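Local coordinates for quinone oxidoreductase (Coxiella burnetii, PDB 3TQH), which probably reduces quinones at the expense of NADPH, as a member of the medium-chain dehydrogenase/reductase family with a Rossmann-type cofactor domain, at residues Gly138-Gln143 with Gly163-Leu168. Sequence-based numbering, arbitrary orientation.
Sequences GLTALQ and GGVGHL. With NDP (NADPH dihydro-nicotinamide-adenine-dinucleotide phosphate), chain B.
Thr-140 and Val-165 touch through CB and CG2 at 4.1 Å, and the two side chains that meet here also both border the NADPH, one at the nicotinamide and the other at the diphosphate. Segments 138-143 and 164-168, on helices 135-147 and 164-175, cross at 56° in a buried contact; no hydrogen bond links them, and they meet by van der Waals contact. Val-165 has CG1 anti to its backbone N (chi1 174°), which sets this methyl against the backbone of the other helix, 3.7 Å from Ala-141 N, while CG2 lies near phosphate oxygen O2N. The small Ala-141 fits between Val-165 and Leu-168, its CB 4.0 Å from Leu-168 CB, and also touches Ala-169 and Leu-172. One turn before Ala-141, Gly-138 N meets Leu-168 CD1 at 3.5 Å.

A glycine-rich turn, consistent with a Rossmann-type GxGxxG motif, leads into helix 164-175. Here Gly-164 N donates a nearly straight bond of 2.8 Å to NADPH O2A (171°). The next amide, Val-165 N, reaches NADPH O2N at 2.9 Å. Just behind, the carbonyl of Gly-163 accepts from His-167 N and ND1, which arrive from opposite faces of its plane; the ring's NE2 is hydrogen-bonded to the backbone N of Glu-290. Thr-140 OG1, hydrogen-bonded to Thr-136 O, sits 3.2 Å from nicotinamide C4N, the hydride-carrying carbon. Two consecutive amides thus bind the diphosphate, one phosphate each, where the helix dipole probably helps offset its charge; Thr-140 beside the nicotinamide is consistent with both helices helping to position the cofactor.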
ATOM      1  N   GLY A 138      -4.301  -2.796  -0.799  1.00 10.83           N
ATOM      2  CA  GLY A 138      -5.595  -3.402  -0.508  1.00 10.87           C
ATOM      3  C   GLY A 138      -5.796  -3.757   0.949  1.00 10.87           C
ATOM      4  O   GLY A 138      -6.858  -3.487   1.517  1.00 10.78           O
ATOM      5  N   LEU A 139      -4.793  -4.384   1.555  1.00 11.23           N
ATOM      6  CA  LEU A 139      -4.896  -4.775   2.957  1.00 11.38           C
ATOM      7  C   LEU A 139      -4.973  -3.541   3.843  1.00 10.80           C
ATOM      8  O   LEU A 139      -5.664  -3.554   4.859  1.00 11.47           O
ATOM      9  CB  LEU A 139      -3.728  -5.665   3.390  1.00 12.13           C
ATOM     10  CG  LEU A 139      -3.720  -7.106   2.866  1.00 12.99           C
ATOM     11  CD1 LEU A 139      -2.359  -7.770   3.118  1.00 12.29           C
ATOM     12  CD2 LEU A 139      -4.858  -7.931   3.481  1.00 12.52           C
ATOM     13  N   THR A 140      -4.275  -2.475   3.460  1.00  9.98           N
ATOM     14  CA  THR A 140      -4.320  -1.238   4.228  1.00  9.49           C
ATOM     15  C   THR A 140      -5.701  -0.586   4.127  1.00  9.12           C
ATOM     16  O   THR A 140      -6.306  -0.233   5.141  1.00  9.27           O
ATOM     17  CB  THR A 140      -3.243  -0.245   3.780  1.00  9.06           C
ATOM     18  OG1 THR A 140      -1.964  -0.889   3.792  1.00  9.40           O
ATOM     19  CG2 THR A 140      -3.209   0.946   4.716  1.00  8.57           C
ATOM     20  N   ALA A 141      -6.203  -0.441   2.907  1.00  9.07           N
ATOM     21  CA  ALA A 141      -7.534   0.117   2.694  1.00  8.81           C
ATOM     22  C   ALA A 141      -8.560  -0.609   3.563  1.00  9.51           C
ATOM     23  O   ALA A 141      -9.306   0.023   4.300  1.00  9.81           O
ATOM     24  CB  ALA A 141      -7.913   0.023   1.227  1.00  8.77           C
ATOM     25  N   LEU A 142      -8.566  -1.938   3.501  1.00 10.23           N
ATOM     26  CA  LEU A 142      -9.568  -2.739   4.206  1.00 11.31           C
ATOM     27  C   LEU A 142      -9.448  -2.616   5.723  1.00 11.75           C
ATOM     28  O   LEU A 142     -10.436  -2.387   6.423  1.00 12.01           O
ATOM     29  CB  LEU A 142      -9.443  -4.210   3.798  1.00 12.28           C
ATOM     30  CG  LEU A 142     -10.548  -5.174   4.233  1.00 13.80           C
ATOM     31  CD1 LEU A 142     -11.941  -4.666   3.815  1.00 13.56           C
ATOM     32  CD2 LEU A 142     -10.277  -6.564   3.661  1.00 14.12           C
ATOM     33  N   GLN A 143      -8.229  -2.763   6.227  1.00 11.94           N
ATOM     34  CA  GLN A 143      -7.986  -2.728   7.664  1.00 12.55           C
ATOM     35  C   GLN A 143      -8.212  -1.342   8.267  1.00 12.16           C
ATOM     36  O   GLN A 143      -8.574  -1.229   9.434  1.00 12.84           O
ATOM     37  CB  GLN A 143      -6.589  -3.252   7.972  1.00 12.93           C
ATOM     38  CG  GLN A 143      -6.452  -4.747   7.689  1.00 13.94           C
ATOM     39  CD  GLN A 143      -5.017  -5.237   7.708  1.00 14.60           C
ATOM     40  OE1 GLN A 143      -4.105  -4.521   8.119  1.00 15.14           O
ATOM     41  NE2 GLN A 143      -4.814  -6.467   7.268  1.00 15.54           N
ATOM     42  N   GLY A 163      -4.979   7.838  -4.906  1.00  9.85           N
ATOM     43  CA  GLY A 163      -3.709   7.116  -4.798  1.00 10.18           C
ATOM     44  C   GLY A 163      -3.833   5.619  -4.590  1.00  9.97           C
ATOM     45  O   GLY A 163      -4.908   5.038  -4.744  1.00  9.85           O
ATOM     46  N   GLY A 164      -2.714   5.007  -4.218  1.00 10.26           N
ATOM     47  CA  GLY A 164      -2.624   3.565  -4.049  1.00 10.46           C
ATOM     48  C   GLY A 164      -3.684   3.012  -3.129  1.00 10.12           C
ATOM     49  O   GLY A 164      -4.546   2.243  -3.559  1.00 10.12           O
ATOM     50  N   VAL A 165      -3.631   3.417  -1.861  1.00 10.10           N
ATOM     51  CA  VAL A 165      -4.586   2.931  -0.864  1.00  9.84           C
ATOM     52  C   VAL A 165      -5.963   3.526  -1.104  1.00 10.00           C
ATOM     53  O   VAL A 165      -6.960   2.816  -1.058  1.00 10.29           O
ATOM     54  CB  VAL A 165      -4.138   3.282   0.573  1.00  9.76           C
ATOM     55  CG1 VAL A 165      -5.225   2.903   1.592  1.00  9.71           C
ATOM     56  CG2 VAL A 165      -2.831   2.589   0.905  1.00  9.53           C
ATOM     57  N   GLY A 166      -6.002   4.834  -1.371  1.00 10.25           N
ATOM     58  CA  GLY A 166      -7.250   5.591  -1.471  1.00 10.08           C
ATOM     59  C   GLY A 166      -8.268   5.034  -2.449  1.00 10.49           C
ATOM     60  O   GLY A 166      -9.428   4.817  -2.084  1.00 11.02           O
ATOM     61  N   HIS A 167      -7.843   4.793  -3.689  1.00 10.59           N
ATOM     62  CA  HIS A 167      -8.774   4.385  -4.745  1.00 10.80           C
ATOM     63  C   HIS A 167      -9.433   3.044  -4.442  1.00 11.01           C
ATOM     64  O   HIS A 167     -10.566   2.796  -4.875  1.00 11.82           O
ATOM     65  CB  HIS A 167      -8.110   4.397  -6.135  1.00 11.34           C
ATOM     66  CG  HIS A 167      -7.350   3.152  -6.487  1.00 10.59           C
ATOM     67  ND1 HIS A 167      -6.121   2.845  -5.942  1.00  9.51           N
ATOM     68  CD2 HIS A 167      -7.617   2.173  -7.383  1.00 11.49           C
ATOM     69  CE1 HIS A 167      -5.679   1.716  -6.465  1.00  9.95           C
ATOM     70  NE2 HIS A 167      -6.568   1.287  -7.343  1.00 10.86           N
ATOM     71  N   LEU A 168      -8.735   2.202  -3.684  1.00 10.35           N
ATOM     72  CA  LEU A 168      -9.293   0.935  -3.221  1.00 10.52           C
ATOM     73  C   LEU A 168     -10.260   1.168  -2.061  1.00 10.48           C
ATOM     74  O   LEU A 168     -11.359   0.599  -2.042  1.00 10.93           O
ATOM     75  CB  LEU A 168      -8.178  -0.033  -2.812  1.00 10.11           C
ATOM     76  CG  LEU A 168      -7.319  -0.560  -3.972  1.00 10.91           C
ATOM     77  CD1 LEU A 168      -6.189  -1.463  -3.480  1.00 10.33           C
ATOM     78  CD2 LEU A 168      -8.177  -1.303  -4.990  1.00 11.53           C
TER
HETATM   79  PA  NDP B 500       0.166   7.388  -2.854  1.00  9.67           P
HETATM   80  O1A NDP B 500       1.485   7.928  -3.236  1.00  9.38           O
HETATM   81  O2A NDP B 500      -0.278   6.332  -3.784  1.00  9.30           O
HETATM   82  O5B NDP B 500      -0.931   8.562  -2.840  1.00 10.56           O
HETATM   83  C5B NDP B 500      -0.900   9.543  -3.860  1.00 11.36           C
HETATM   84  C4B NDP B 500      -2.179  10.364  -3.826  1.00 10.76           C
HETATM   85  O4B NDP B 500      -2.104  11.302  -2.772  1.00 10.87           O
HETATM   86  C3B NDP B 500      -2.439  11.170  -5.092  1.00 11.55           C
HETATM   87  O3B NDP B 500      -3.506  10.591  -5.812  1.00 10.96           O
HETATM   88  C2B NDP B 500      -2.770  12.579  -4.612  1.00 11.52           C
HETATM   89  O2B NDP B 500      -3.969  13.079  -5.162  1.00 11.55           O
HETATM   90  C1B NDP B 500      -2.910  12.407  -3.109  1.00 10.36           C
HETATM   91  N9A NDP B 500      -2.485  13.569  -2.314  1.00 10.61           N
HETATM   92  C8A NDP B 500      -1.220  14.096  -2.230  1.00 12.21           C
HETATM   93  N7A NDP B 500      -1.245  15.138  -1.374  1.00 12.42           N
HETATM   94  C5A NDP B 500      -2.503  15.284  -0.911  1.00 10.47           C
HETATM   95  C6A NDP B 500      -3.063  16.193  -0.025  1.00  9.73           C
HETATM   96  N6A NDP B 500      -2.303  17.130   0.520  1.00 10.57           N
HETATM   97  N1A NDP B 500      -4.404  16.116   0.274  1.00  8.93           N
HETATM   98  C2A NDP B 500      -5.181  15.126  -0.310  1.00  8.24           C
HETATM   99  N3A NDP B 500      -4.623  14.214  -1.189  1.00  8.14           N
HETATM  100  C4A NDP B 500      -3.297  14.299  -1.487  1.00  9.65           C
HETATM  101  O3  NDP B 500       0.190   6.859  -1.333  1.00 10.58           O
HETATM  102  PN  NDP B 500      -0.534   5.537  -0.753  1.00 10.39           P
HETATM  103  O1N NDP B 500       0.205   4.342  -1.213  1.00 11.69           O
HETATM  104  O2N NDP B 500      -1.993   5.582  -0.935  1.00 10.06           O
HETATM  105  O5D NDP B 500      -0.217   5.734   0.810  1.00 11.43           O
HETATM  106  C5D NDP B 500      -0.582   6.912   1.502  1.00 10.81           C
HETATM  107  C4D NDP B 500       0.189   6.998   2.815  1.00 10.98           C
HETATM  108  O4D NDP B 500      -0.126   5.893   3.640  1.00 10.77           O
HETATM  109  C3D NDP B 500       1.693   6.978   2.581  1.00 11.92           C
HETATM  110  O3D NDP B 500       2.304   7.968   3.375  1.00 12.00           O
HETATM  111  C2D NDP B 500       2.115   5.583   2.991  1.00 12.48           C
HETATM  112  O2D NDP B 500       3.448   5.533   3.466  1.00 13.55           O
HETATM  113  C1D NDP B 500       1.064   5.237   4.050  1.00 11.98           C
HETATM  114  N1N NDP B 500       0.808   3.789   4.237  1.00 11.57           N
HETATM  115  C2N NDP B 500       0.840   3.297   5.519  1.00 12.08           C
HETATM  116  C3N NDP B 500       0.670   1.943   5.798  1.00 12.08           C
HETATM  117  C7N NDP B 500       0.707   1.422   7.204  1.00 12.38           C
HETATM  118  O7N NDP B 500       0.542   0.036   7.415  1.00 13.05           O
HETATM  119  N7N NDP B 500       0.903   2.264   8.217  1.00 10.79           N
HETATM  120  C4N NDP B 500       0.449   1.005   4.645  1.00 12.70           C
HETATM  121  C5N NDP B 500       0.414   1.604   3.275  1.00 12.66           C
HETATM  122  C6N NDP B 500       0.593   2.979   3.145  1.00 12.52           C
HETATM  123  P2B NDP B 500      -3.956  14.265  -6.253  1.00 14.31           P
HETATM  124  O1X NDP B 500      -5.336  14.367  -6.853  1.00 14.81           O
HETATM  125  O2X NDP B 500      -2.968  13.950  -7.349  1.00 16.49           O
HETATM  126  O3X NDP B 500      -3.600  15.588  -5.630  1.00 14.93           O